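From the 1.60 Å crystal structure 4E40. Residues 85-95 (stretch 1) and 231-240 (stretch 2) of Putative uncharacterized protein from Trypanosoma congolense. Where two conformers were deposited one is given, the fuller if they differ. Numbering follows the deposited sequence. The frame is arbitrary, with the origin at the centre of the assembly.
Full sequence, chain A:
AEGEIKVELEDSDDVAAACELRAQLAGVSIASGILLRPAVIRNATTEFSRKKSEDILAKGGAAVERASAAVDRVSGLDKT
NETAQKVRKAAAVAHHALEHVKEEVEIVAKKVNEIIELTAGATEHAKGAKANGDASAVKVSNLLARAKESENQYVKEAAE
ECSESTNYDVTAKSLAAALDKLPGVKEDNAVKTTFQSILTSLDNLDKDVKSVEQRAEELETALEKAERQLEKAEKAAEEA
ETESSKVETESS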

ATOM      1  N   GLN A  85      44.145  -4.880 -23.976  1.00 31.66           N
ATOM      2  CA  GLN A  85      43.914  -4.296 -22.660  1.00 30.46           C
ATOM      3  C   GLN A  85      42.649  -3.491 -22.535  1.00 27.07           C
ATOM      4  O   GLN A  85      41.984  -3.598 -21.506  1.00 27.42           O
ATOM      5  CB  GLN A  85      45.144  -3.503 -22.216  1.00 35.02           C
ATOM      6  CG  GLN A  85      46.329  -4.453 -22.048  1.00 38.84           C
ATOM      7  CD  GLN A  85      46.193  -5.422 -20.859  1.00 44.60           C
ATOM      8  OE1 GLN A  85      46.305  -4.983 -19.713  1.00 53.56           O
ATOM      9  NE2 GLN A  85      45.966  -6.749 -21.115  1.00 37.87           N
ATOM     10  N   LYS A  86      42.286  -2.709 -23.542  1.00 24.41           N
ATOM     11  CA  LYS A  86      41.034  -1.976 -23.440  1.00 24.16           C
ATOM     12  C   LYS A  86      39.908  -3.000 -23.414  1.00 24.23           C
ATOM     13  O   LYS A  86      38.944  -2.856 -22.690  1.00 23.40           O
ATOM     14  CB  LYS A  86      40.842  -1.006 -24.585  1.00 25.19           C
ATOM     15  CG  LYS A  86      41.925   0.088 -24.595  1.00 27.35           C
ATOM     16  CD  LYS A  86      41.708   1.012 -25.768  1.00 29.56           C
ATOM     17  CE  LYS A  86      42.708   2.177 -25.741  1.00 33.20           C
ATOM     18  NZ  LYS A  86      42.865   2.813 -27.076  1.00 37.72           N
ATOM     19  N   VAL A  87      40.048  -4.087 -24.186  1.00 23.87           N
ATOM     20  CA  VAL A  87      38.960  -5.080 -24.180  1.00 23.04           C
ATOM     21  C   VAL A  87      38.776  -5.741 -22.796  1.00 22.23           C
ATOM     22  O   VAL A  87      37.660  -5.837 -22.294  1.00 21.69           O
ATOM     23  CB  VAL A  87      39.260  -6.206 -25.214  1.00 23.55           C
ATOM     24  CG1 VAL A  87      38.231  -7.349 -25.103  1.00 25.26           C
ATOM     25  CG2 VAL A  87      39.222  -5.574 -26.593  1.00 25.17           C
ATOM     26  N   ARG A  88      39.887  -6.163 -22.195  1.00 22.42           N
ATOM     27  CA  ARG A  88      39.838  -6.871 -20.906  1.00 21.47           C
ATOM     28  C   ARG A  88      39.325  -5.916 -19.830  1.00 21.08           C
ATOM     29  O   ARG A  88      38.518  -6.320 -18.984  1.00 21.30           O
ATOM     30  CB  ARG A  88      41.226  -7.411 -20.515  1.00 23.00           C
ATOM     31  CG  ARG A  88      41.644  -8.586 -21.442  1.00 25.73           C
ATOM     32  CD  ARG A  88      43.169  -8.651 -21.534  1.00 28.54           C
ATOM     33  NE  ARG A  88      43.495  -9.671 -22.539  1.00 33.25           N
ATOM     34  CZ  ARG A  88      44.652  -9.789 -23.181  1.00 35.29           C
ATOM     35  NH1 ARG A  88      44.781 -10.769 -24.059  1.00 37.80           N
ATOM     36  NH2 ARG A  88      45.678  -8.937 -22.968  1.00 34.14           N
ATOM     37  N   LYS A  89      39.770  -4.661 -19.886  1.00 21.83           N
ATOM     38  CA  LYS A  89      39.303  -3.727 -18.840  1.00 22.56           C
ATOM     39  C   LYS A  89      37.836  -3.409 -18.971  1.00 21.34           C
ATOM     40  O   LYS A  89      37.111  -3.341 -17.945  1.00 19.93           O
ATOM     41  CB  LYS A  89      40.089  -2.426 -18.901  1.00 26.52           C
ATOM     42  CG  LYS A  89      41.527  -2.575 -18.412  1.00 32.22           C
ATOM     43  CD  LYS A  89      42.256  -1.246 -18.563  1.00 37.87           C
ATOM     44  CE  LYS A  89      43.745  -1.488 -18.612  1.00 39.59           C
ATOM     45  NZ  LYS A  89      44.517  -0.249 -18.951  1.00 46.76           N
ATOM     46  N   ALA A  90      37.386  -3.176 -20.212  1.00 19.51           N
ATOM     47  CA  ALA A  90      35.978  -2.889 -20.450  1.00 19.52           C
ATOM     48  C   ALA A  90      35.093  -4.062 -20.038  1.00 19.86           C
ATOM     49  O   ALA A  90      34.033  -3.902 -19.465  1.00 18.91           O
ATOM     50  CB  ALA A  90      35.740  -2.532 -21.913  1.00 21.00           C
ATOM     51  N   ALA A  91      35.511  -5.276 -20.412  1.00 19.75           N
ATOM     52  CA  ALA A  91      34.703  -6.426 -19.997  1.00 18.38           C
ATOM     53  C   ALA A  91      34.621  -6.625 -18.486  1.00 18.34           C
ATOM     54  O   ALA A  91      33.588  -7.027 -17.950  1.00 17.90           O
ATOM     55  CB  ALA A  91      35.293  -7.707 -20.656  1.00 18.25           C
ATOM     56  N   ALA A  92      35.718  -6.293 -17.774  1.00 18.36           N
ATOM     57  CA  ALA A  92      35.723  -6.368 -16.312  1.00 18.05           C
ATOM     58  C   ALA A  92      34.739  -5.329 -15.759  1.00 17.91           C
ATOM     59  O   ALA A  92      33.925  -5.655 -14.886  1.00 17.08           O
ATOM     60  CB  ALA A  92      37.134  -6.022 -15.790  1.00 19.06           C
ATOM     61  N   VAL A  93      34.729  -4.149 -16.363  1.00 17.55           N
ATOM     62  CA  VAL A  93      33.671  -3.124 -15.977  1.00 17.31           C
ATOM     63  C   VAL A  93      32.240  -3.634 -16.174  1.00 16.88           C
ATOM     64  O   VAL A  93      31.369  -3.493 -15.312  1.00 16.80           O
ATOM     65  CB  VAL A  93      33.883  -1.795 -16.732  1.00 17.07           C
ATOM     66  CG1 VAL A  93      32.668  -0.883 -16.616  1.00 18.61           C
ATOM     67  CG2 VAL A  93      35.123  -1.094 -16.131  1.00 20.01           C
ATOM     68  N   ALA A  94      32.010  -4.294 -17.308  1.00 16.52           N
ATOM     69  CA  ALA A  94      30.663  -4.796 -17.576  1.00 16.59           C
ATOM     70  C   ALA A  94      30.265  -5.857 -16.544  1.00 16.24           C
ATOM     71  O   ALA A  94      29.144  -5.809 -16.038  1.00 16.02           O
ATOM     72  CB  ALA A  94      30.612  -5.388 -19.024  1.00 16.23           C
ATOM     73  N   HIS A  95      31.190  -6.774 -16.199  1.00 16.19           N
ATOM     74  CA  HIS A  95      30.864  -7.747 -15.148  1.00 17.33           C
ATOM     75  C   HIS A  95      30.572  -7.090 -13.824  1.00 15.87           C
ATOM     76  O   HIS A  95      29.628  -7.442 -13.141  1.00 15.91           O
ATOM     77  CB  HIS A  95      32.035  -8.724 -14.987  1.00 19.27           C
ATOM     78  CG  HIS A  95      32.174  -9.765 -16.088  1.00 22.35           C
ATOM     79  ND1 HIS A  95      31.604 -11.003 -15.995  1.00 25.88           N
ATOM     80  CD2 HIS A  95      32.838  -9.720 -17.283  1.00 25.17           C
ATOM     81  CE1 HIS A  95      32.000 -11.767 -17.081  1.00 24.16           C
ATOM     82  NE2 HIS A  95      32.724 -10.985 -17.887  1.00 28.13           N
TER
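Stretch 2 (231-240) EKAEKAAEEA

Alanine lets helices approach closely, and the packing of residues 231-240 on residues 85-95 illustrates the principle. Both stretches are helical throughout, each part of a longer helix, with phi near -60° and psi near -40°; bonds such as Ala94 N to Ala90 O and Ala240 N to Ala236 O, both 3.0 Å, maintain the turns. The two run nearly antiparallel, with a signed crossing angle of -159°, and their axes come within 7.7 Å. In the register the two helices adopt, CA of Val87 lies 4.3 Å from CA of Ala240, CA of Ala90 4.9 Å from CA of Ala236, and CA of Ala94 4.1 Å from CA of Ala233.

At such spacing a methyl group can reach the opposing backbone. Ala90 CB lies 3.3 Å from Ala236 O, and Ala236 CB in turn approaches Ala94 N at 3.8 Å. Ala240 CB packs against Ala90 CB at 4.1 Å and Val87 CG1 at 4.2 Å. Beside this alanine seam, Val93, chi1 in t, places CG1 3.6 Å from Ala236 CB. No direct hydrogen bond links the stretches; instead, a water donates to Lys86 O at 3.0 Å and to Glu239 OE1 at 2.8 Å, bridging backbone and carboxylate at the exposed margin.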

ATOM      1  N   GLU A 231      23.174   0.701 -18.093  1.00 17.64           N
ATOM      2  CA  GLU A 231      23.800   1.570 -19.059  1.00 19.01           C
ATOM      3  C   GLU A 231      25.344   1.427 -19.015  1.00 18.43           C
ATOM      4  O   GLU A 231      25.964   1.379 -20.062  1.00 18.29           O
ATOM      5  CB  GLU A 231      23.322   2.997 -18.872  1.00 21.55           C
ATOM      6  CG  GLU A 231      24.034   3.868 -19.879  1.00 26.15           C
ATOM      7  CD  GLU A 231      23.262   5.004 -20.487  1.00 33.63           C
ATOM      8  OE1 GLU A 231      22.024   5.060 -20.370  1.00 37.07           O
ATOM      9  OE2 GLU A 231      23.950   5.868 -21.084  1.00 34.52           O
ATOM     10  N   LYS A 232      25.923   1.405 -17.806  1.00 17.41           N
ATOM     11  CA  LYS A 232      27.357   1.230 -17.664  1.00 17.29           C
ATOM     12  C   LYS A 232      27.800  -0.108 -18.290  1.00 16.24           C
ATOM     13  O   LYS A 232      28.748  -0.159 -19.068  1.00 16.47           O
ATOM     14  CB  LYS A 232      27.750   1.369 -16.185  1.00 18.03           C
ATOM     15  CG  LYS A 232      29.293   1.309 -16.078  1.00 18.88           C
ATOM     16  CD  LYS A 232      29.812   1.443 -14.648  1.00 20.89           C
ATOM     17  CE  LYS A 232      29.443   2.756 -14.009  1.00 21.64           C
ATOM     18  NZ  LYS A 232      30.333   2.894 -12.775  1.00 20.03           N
ATOM     19  N   ALA A 233      27.049  -1.160 -17.955  1.00 16.34           N
ATOM     20  CA  ALA A 233      27.410  -2.479 -18.446  1.00 17.12           C
ATOM     21  C   ALA A 233      27.326  -2.542 -19.967  1.00 17.36           C
ATOM     22  O   ALA A 233      28.206  -3.138 -20.597  1.00 18.30           O
ATOM     23  CB  ALA A 233      26.510  -3.537 -17.827  1.00 17.41           C
ATOM     24  N   GLU A 234      26.275  -1.938 -20.537  1.00 17.39           N
ATOM     25  CA  GLU A 234      26.108  -1.956 -22.002  1.00 19.34           C
ATOM     26  C   GLU A 234      27.158  -1.138 -22.740  1.00 19.94           C
ATOM     27  O   GLU A 234      27.677  -1.583 -23.748  1.00 21.22           O
ATOM     28  CB  GLU A 234      24.721  -1.443 -22.392  1.00 21.92           C
ATOM     29  CG  GLU A 234      23.598  -2.405 -22.045  1.00 22.88           C
ATOM     30  CD  GLU A 234      22.230  -1.782 -22.324  1.00 28.29           C
ATOM     31  OE1 GLU A 234      22.100  -0.548 -22.265  1.00 33.14           O
ATOM     32  OE2 GLU A 234      21.254  -2.542 -22.489  1.00 31.39           O
ATOM     33  N   LYS A 235      27.523   0.027 -22.222  1.00 19.54           N
ATOM     34  CA  LYS A 235      28.593   0.809 -22.854  1.00 20.64           C
ATOM     35  C   LYS A 235      29.936   0.128 -22.762  1.00 19.78           C
ATOM     36  O   LYS A 235      30.682   0.149 -23.715  1.00 20.93           O
ATOM     37  CB  LYS A 235      28.653   2.214 -22.223  1.00 22.18           C
ATOM     38  CG  LYS A 235      27.368   3.014 -22.471  1.00 28.49           C
ATOM     39  CD  LYS A 235      27.305   3.592 -23.885  1.00 33.40           C
ATOM     40  CE  LYS A 235      25.858   3.893 -24.271  1.00 39.59           C
ATOM     41  NZ  LYS A 235      25.839   4.594 -25.588  1.00 46.70           N
ATOM     42  N   ALA A 236      30.227  -0.485 -21.615  1.00 19.95           N
ATOM     43  CA  ALA A 236      31.498  -1.175 -21.457  1.00 18.97           C
ATOM     44  C   ALA A 236      31.554  -2.418 -22.371  1.00 19.44           C
ATOM     45  O   ALA A 236      32.576  -2.705 -22.990  1.00 22.45           O
ATOM     46  CB  ALA A 236      31.654  -1.586 -19.983  1.00 18.77           C
ATOM     47  N   ALA A 237      30.442  -3.138 -22.440  1.00 19.69           N
ATOM     48  CA  ALA A 237      30.417  -4.268 -23.394  1.00 20.55           C
ATOM     49  C   ALA A 237      30.594  -3.810 -24.848  1.00 22.17           C
ATOM     50  O   ALA A 237      31.288  -4.485 -25.610  1.00 23.26           O
ATOM     51  CB  ALA A 237      29.146  -5.098 -23.223  1.00 20.81           C
ATOM     52  N   GLU A 238      29.980  -2.705 -25.233  0.50 22.73           N
ATOM     53  CA  GLU A 238      30.170  -2.168 -26.561  0.50 25.54           C
ATOM     54  C   GLU A 238      31.662  -1.887 -26.824  0.50 24.77           C
ATOM     55  O   GLU A 238      32.253  -2.309 -27.847  0.50 23.91           O
ATOM     56  CB  GLU A 238      29.318  -0.921 -26.754  0.50 26.47           C
ATOM     57  CG  GLU A 238      27.826  -1.165 -26.871  0.50 28.81           C
ATOM     58  CD  GLU A 238      27.026   0.119 -26.691  0.50 31.04           C
ATOM     59  OE1 GLU A 238      27.613   1.212 -26.871  0.50 34.06           O
ATOM     60  OE2 GLU A 238      25.821   0.053 -26.357  0.50 33.97           O
ATOM     61  N   GLU A 239      32.309  -1.210 -25.876  1.00 24.63           N
ATOM     62  CA  GLU A 239      33.747  -0.970 -26.036  1.00 27.13           C
ATOM     63  C   GLU A 239      34.545  -2.253 -26.204  1.00 25.27           C
ATOM     64  O   GLU A 239      35.443  -2.345 -27.079  1.00 26.57           O
ATOM     65  CB  GLU A 239      34.319  -0.045 -24.920  1.00 27.33           C
ATOM     66  CG  GLU A 239      35.719   0.405 -25.404  1.00 30.47           C
ATOM     67  CD  GLU A 239      36.651   0.968 -24.346  1.00 33.86           C
ATOM     68  OE1 GLU A 239      36.314   0.980 -23.137  1.00 35.88           O
ATOM     69  OE2 GLU A 239      37.773   1.345 -24.782  1.00 32.46           O
ATOM     70  N   ALA A 240      34.241  -3.262 -25.396  1.00 24.45           N
ATOM     71  CA  ALA A 240      34.931  -4.534 -25.502  1.00 24.71           C
ATOM     72  C   ALA A 240      34.746  -5.105 -26.930  1.00 27.02           C
ATOM     73  O   ALA A 240      35.718  -5.581 -27.516  1.00 27.69           O
ATOM     74  CB  ALA A 240      34.471  -5.526 -24.445  1.00 24.64           C
TER
HETATM   75  O   HOH W   1      38.411  -0.092 -21.680  1.00 27.39           O